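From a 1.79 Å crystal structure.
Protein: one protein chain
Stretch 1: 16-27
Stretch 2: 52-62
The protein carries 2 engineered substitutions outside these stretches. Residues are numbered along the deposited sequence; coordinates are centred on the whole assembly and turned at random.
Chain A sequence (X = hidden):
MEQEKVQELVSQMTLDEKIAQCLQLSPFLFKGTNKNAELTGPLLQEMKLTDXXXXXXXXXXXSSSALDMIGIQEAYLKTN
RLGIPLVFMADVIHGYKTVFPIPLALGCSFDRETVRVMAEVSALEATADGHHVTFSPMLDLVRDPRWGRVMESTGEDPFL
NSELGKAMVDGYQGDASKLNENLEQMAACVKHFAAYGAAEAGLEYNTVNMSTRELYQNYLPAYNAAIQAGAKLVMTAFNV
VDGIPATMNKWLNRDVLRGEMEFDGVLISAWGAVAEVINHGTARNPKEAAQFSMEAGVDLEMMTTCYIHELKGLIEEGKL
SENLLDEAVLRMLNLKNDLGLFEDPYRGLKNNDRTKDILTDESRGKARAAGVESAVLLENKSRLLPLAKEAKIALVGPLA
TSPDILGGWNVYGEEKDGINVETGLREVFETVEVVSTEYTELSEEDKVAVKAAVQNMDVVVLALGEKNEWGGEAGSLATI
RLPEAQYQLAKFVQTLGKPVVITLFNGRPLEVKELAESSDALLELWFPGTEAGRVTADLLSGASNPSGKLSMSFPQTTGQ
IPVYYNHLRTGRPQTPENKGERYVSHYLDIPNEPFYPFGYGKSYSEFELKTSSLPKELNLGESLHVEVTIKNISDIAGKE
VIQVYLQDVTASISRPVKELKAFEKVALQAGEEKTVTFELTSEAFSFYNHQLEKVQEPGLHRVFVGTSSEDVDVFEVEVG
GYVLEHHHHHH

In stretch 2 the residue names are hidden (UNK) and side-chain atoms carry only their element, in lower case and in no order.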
# COMPACT_ATOMS: atom_id res chain seq x y z
N ASP A 16 -29.25 -32.57 13.74
CA ASP A 16 -29.76 -31.21 13.77
C ASP A 16 -29.30 -30.48 15.03
O ASP A 16 -29.03 -29.25 14.99
CB ASP A 16 -31.28 -31.18 13.66
CG ASP A 16 -31.80 -31.26 12.25
OD1 ASP A 16 -31.03 -31.30 11.26
OD2 ASP A 16 -33.05 -31.27 12.12
N GLU A 17 -29.17 -31.22 16.14
CA GLU A 17 -28.67 -30.59 17.38
C GLU A 17 -27.19 -30.16 17.20
O GLU A 17 -26.76 -29.09 17.64
CB GLU A 17 -28.74 -31.55 18.58
CG GLU A 17 -30.13 -31.60 19.19
CD GLU A 17 -30.36 -32.75 20.13
OE1 GLU A 17 -29.59 -33.75 20.10
OE2 GLU A 17 -31.37 -32.63 20.86
N LYS A 18 -26.41 -31.04 16.60
CA LYS A 18 -24.98 -30.75 16.36
C LYS A 18 -24.84 -29.55 15.45
O LYS A 18 -24.02 -28.66 15.75
CB LYS A 18 -24.23 -31.95 15.78
CG LYS A 18 -24.15 -33.05 16.77
CD LYS A 18 -23.26 -34.20 16.37
CE LYS A 18 -23.85 -35.02 15.25
NZ LYS A 18 -22.99 -36.21 15.07
N ILE A 19 -25.63 -29.48 14.39
CA ILE A 19 -25.58 -28.36 13.45
C ILE A 19 -25.87 -27.01 14.19
O ILE A 19 -25.10 -26.05 14.06
CB ILE A 19 -26.56 -28.57 12.26
CG1 ILE A 19 -26.15 -29.78 11.33
CG2 ILE A 19 -26.78 -27.25 11.48
CD1 ILE A 19 -27.21 -30.11 10.28
N ALA A 20 -26.95 -26.94 14.98
CA ALA A 20 -27.30 -25.71 15.65
C ALA A 20 -26.31 -25.30 16.72
O ALA A 20 -26.19 -24.08 17.03
CB ALA A 20 -28.71 -25.83 16.24
N GLN A 21 -25.59 -26.27 17.30
CA GLN A 21 -24.57 -25.98 18.29
C GLN A 21 -23.53 -25.02 17.65
O GLN A 21 -22.88 -24.30 18.37
CB GLN A 21 -23.84 -27.30 18.80
CG GLN A 21 -22.89 -27.12 19.96
CD GLN A 21 -23.45 -26.54 21.22
OE1 GLN A 21 -22.70 -25.97 22.02
NE2 GLN A 21 -24.74 -26.78 21.50
N CYS A 22 -23.39 -25.03 16.33
CA CYS A 22 -22.44 -24.21 15.60
C CYS A 22 -22.98 -22.84 15.15
O CYS A 22 -22.36 -22.20 14.29
CB CYS A 22 -21.89 -24.97 14.37
SG CYS A 22 -21.05 -26.50 14.84
N LEU A 23 -24.10 -22.40 15.75
CA LEU A 23 -24.73 -21.13 15.48
C LEU A 23 -24.70 -20.20 16.72
O LEU A 23 -25.00 -20.61 17.84
CB LEU A 23 -26.14 -21.36 15.06
CG LEU A 23 -26.98 -20.10 14.85
CD1 LEU A 23 -26.58 -19.35 13.61
CD2 LEU A 23 -28.41 -20.53 14.80
N GLN A 24 -24.34 -18.95 16.48
CA GLN A 24 -24.41 -17.89 17.48
C GLN A 24 -25.41 -16.82 17.08
O GLN A 24 -25.41 -16.34 15.93
CB GLN A 24 -23.02 -17.25 17.71
CG GLN A 24 -22.95 -16.26 18.83
CD GLN A 24 -21.58 -15.70 18.93
OE1 GLN A 24 -21.10 -15.00 18.00
NE2 GLN A 24 -20.89 -16.02 20.03
N LEU A 25 -26.26 -16.44 18.06
CA LEU A 25 -27.34 -15.47 17.86
C LEU A 25 -27.32 -14.32 18.84
O LEU A 25 -26.84 -14.48 19.95
CB LEU A 25 -28.70 -16.16 17.91
CG LEU A 25 -28.88 -17.24 16.92
CD1 LEU A 25 -30.25 -17.86 17.24
CD2 LEU A 25 -28.86 -16.79 15.49
N SER A 26 -27.89 -13.18 18.41
CA SER A 26 -28.10 -12.04 19.30
C SER A 26 -29.12 -12.45 20.38
O SER A 26 -29.95 -13.36 20.12
CB SER A 26 -28.67 -10.90 18.51
OG SER A 26 -27.66 -10.35 17.67
N PRO A 27 -29.11 -11.81 21.56
CA PRO A 27 -29.91 -12.35 22.66
C PRO A 27 -31.43 -12.34 22.43
O PRO A 27 -32.20 -13.20 22.97
CB PRO A 27 -29.57 -11.45 23.83
CG PRO A 27 -29.02 -10.16 23.20
CD PRO A 27 -28.25 -10.70 22.01
N UNK A 52 -36.78 -24.93 16.89
CA UNK A 52 -35.84 -26.00 16.86
C UNK A 52 -34.39 -25.47 16.68
O UNK A 52 -33.43 -26.07 17.18
c UNK A 52 -36.21 -27.00 15.76
N UNK A 53 -34.22 -24.36 16.01
CA UNK A 53 -32.86 -23.75 15.87
C UNK A 53 -32.48 -23.04 17.16
O UNK A 53 -31.41 -23.26 17.69
n UNK A 53 -33.87 -22.81 12.43
c UNK A 53 -33.06 -23.38 13.37
c UNK A 53 -32.59 -24.52 12.83
c UNK A 53 -32.81 -22.75 14.71
n UNK A 53 -33.14 -24.62 11.58
c UNK A 53 -33.93 -23.59 11.36
N UNK A 54 -33.35 -22.19 17.68
CA UNK A 54 -32.99 -21.37 18.80
C UNK A 54 -32.84 -22.14 20.12
O UNK A 54 -31.97 -21.84 20.92
c UNK A 54 -33.88 -20.12 18.91
o UNK A 54 -35.22 -20.47 19.24
c UNK A 54 -33.85 -19.35 17.61
N UNK A 55 -33.61 -23.21 20.28
CA UNK A 55 -33.54 -24.01 21.46
C UNK A 55 -32.31 -24.89 21.43
O UNK A 55 -31.99 -25.51 22.43
c UNK A 55 -36.03 -24.00 21.79
c UNK A 55 -37.29 -24.79 21.84
o UNK A 55 -37.28 -26.04 21.65
o UNK A 55 -38.29 -24.14 22.07
c UNK A 55 -34.77 -24.89 21.59
N UNK A 56 -31.63 -24.96 20.27
CA UNK A 56 -30.38 -25.74 20.14
C UNK A 56 -29.11 -24.94 19.70
O UNK A 56 -28.05 -25.51 19.53
c UNK A 56 -31.63 -27.86 19.76
c UNK A 56 -30.61 -26.91 19.19
o UNK A 56 -31.38 -28.53 20.77
n UNK A 56 -32.78 -27.78 19.24
N UNK A 57 -29.25 -23.64 19.60
CA UNK A 57 -28.10 -22.78 19.28
C UNK A 57 -27.00 -22.86 20.28
O UNK A 57 -27.22 -23.08 21.47
c UNK A 57 -28.58 -21.34 19.12
N UNK A 58 -25.74 -22.70 19.81
CA UNK A 58 -24.60 -22.92 20.70
C UNK A 58 -24.29 -21.74 21.56
O UNK A 58 -23.80 -21.87 22.71
N UNK A 59 -24.58 -20.55 21.05
CA UNK A 59 -24.07 -19.37 21.77
C UNK A 59 -24.91 -18.12 21.53
O UNK A 59 -25.53 -17.98 20.51
c UNK A 59 -22.57 -19.18 21.29
o UNK A 59 -21.99 -18.00 21.85
N UNK A 60 -24.86 -17.20 22.50
CA UNK A 60 -25.33 -15.87 22.44
C UNK A 60 -24.21 -14.88 22.30
O UNK A 60 -23.21 -15.02 22.99
c UNK A 60 -27.20 -16.50 23.95
c UNK A 60 -26.56 -14.12 23.78
c UNK A 60 -26.03 -15.55 23.77
N UNK A 61 -24.35 -13.87 21.43
CA UNK A 61 -23.41 -12.73 21.58
C UNK A 61 -24.11 -11.43 21.84
O UNK A 61 -25.21 -11.16 21.30
c UNK A 61 -21.79 -11.48 18.33
c UNK A 61 -23.99 -12.59 18.63
c UNK A 61 -22.44 -12.59 20.43
c UNK A 61 -22.94 -11.73 19.27
N UNK A 62 -23.51 -10.65 22.73
CA UNK A 62 -24.01 -9.37 23.05
C UNK A 62 -25.28 -9.34 23.94
O UNK A 62 -26.13 -8.47 23.76
O HOH W 1 -27.07 -27.92 20.09
O HOH W 2 -25.90 -9.27 19.22

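Position 52 carries one side-chain carbon and nothing beyond it; its CB lies 6.4 Å from OD2 of Asp16, too far for contact, and a lone CB defines alanine, Ala52. Position 53 has one carbon followed by a five-membered ring of three carbons and two nitrogens, the imidazole of histidine. For His53 it is the backbone O that comes within contact range, 4.0 Å from the CB of Ala20.

At position 54 the first side-chain carbon bears one oxygen and one carbon, a fork unique to threonine. The carbon branch of Thr54, CG2, lies 3.9 Å from CD1 of Leu25. Position 55 shows three carbons in an extended chain, the third carrying two oxygens, and points away from stretch 1 without touching it; this is glutamate, Glu55.

Position 56 has two carbons, the second carrying one oxygen and one nitrogen, and points toward stretch 1. The atoms fit asparagine. Its ND2 donates to the O of Ala52 (2.8 Å, 168°), which ties the amide back to the backbone four residues earlier, while OD1 sits 3.7 Å from CG of Glu17. The CB atoms of Asn56 and Ala20 are 3.7 Å apart, in direct contact.

Position 57 again has a single carbon, hence Ala57; its CB is 4.4 Å from CD2 of Leu23 and 4.3 Å from CD1 of Leu25. Position 58 has no side-chain atom and is glycine. An ideal CB here would point toward stretch 1 and fall 1.9 Å from the O of Gln21, an outright clash, whereas the CA of Gly58 can approach that O to 3.2 Å in a CA-H...O contact.

Position 59 has one carbon then one oxygen, which is serine. The NE2 of Gln24 donates to OG of Ser59 at 2.9 Å and 166°, joining two side chains on the same face of the sheet. Position 60 has one carbon carrying two more, the fork of valine; CG1 of Val60 packs 4.0 Å from CB of Pro27. Position 61 has four carbons, forked at the second, and is leucine. The CB of Leu61 lies 3.6 Å from CD of Gln24. Position 62 lacks a side chain, and its phi of 75° favours glycine; the O of Gly62 is 3.4 Å from CG of Pro27.

The contact works chiefly through parallel strand pairing, with Gln24 opposite Ser59 and Leu25 opposite Val60. Leu25 N donates to Ser59 O (3.0 Å, 163°), and Leu61 N donates to Leu25 O (3.0 Å, 153°), so Leu25 uses both backbone groups. Leu23 O accepts from both Gly58 N (3.0 Å) and Ser59 N (3.2 Å), anchoring the start of the pairing. Before the strands, a water bridges the segments, donating to Glu17 O and Asn56 O (2.7 Å each) and accepting from Gln21 NE2 (3.0 Å). In all, 784 Å² is buried, summed over both sides.

Stretch 2, residues 52-62: AHTENAGSVLG
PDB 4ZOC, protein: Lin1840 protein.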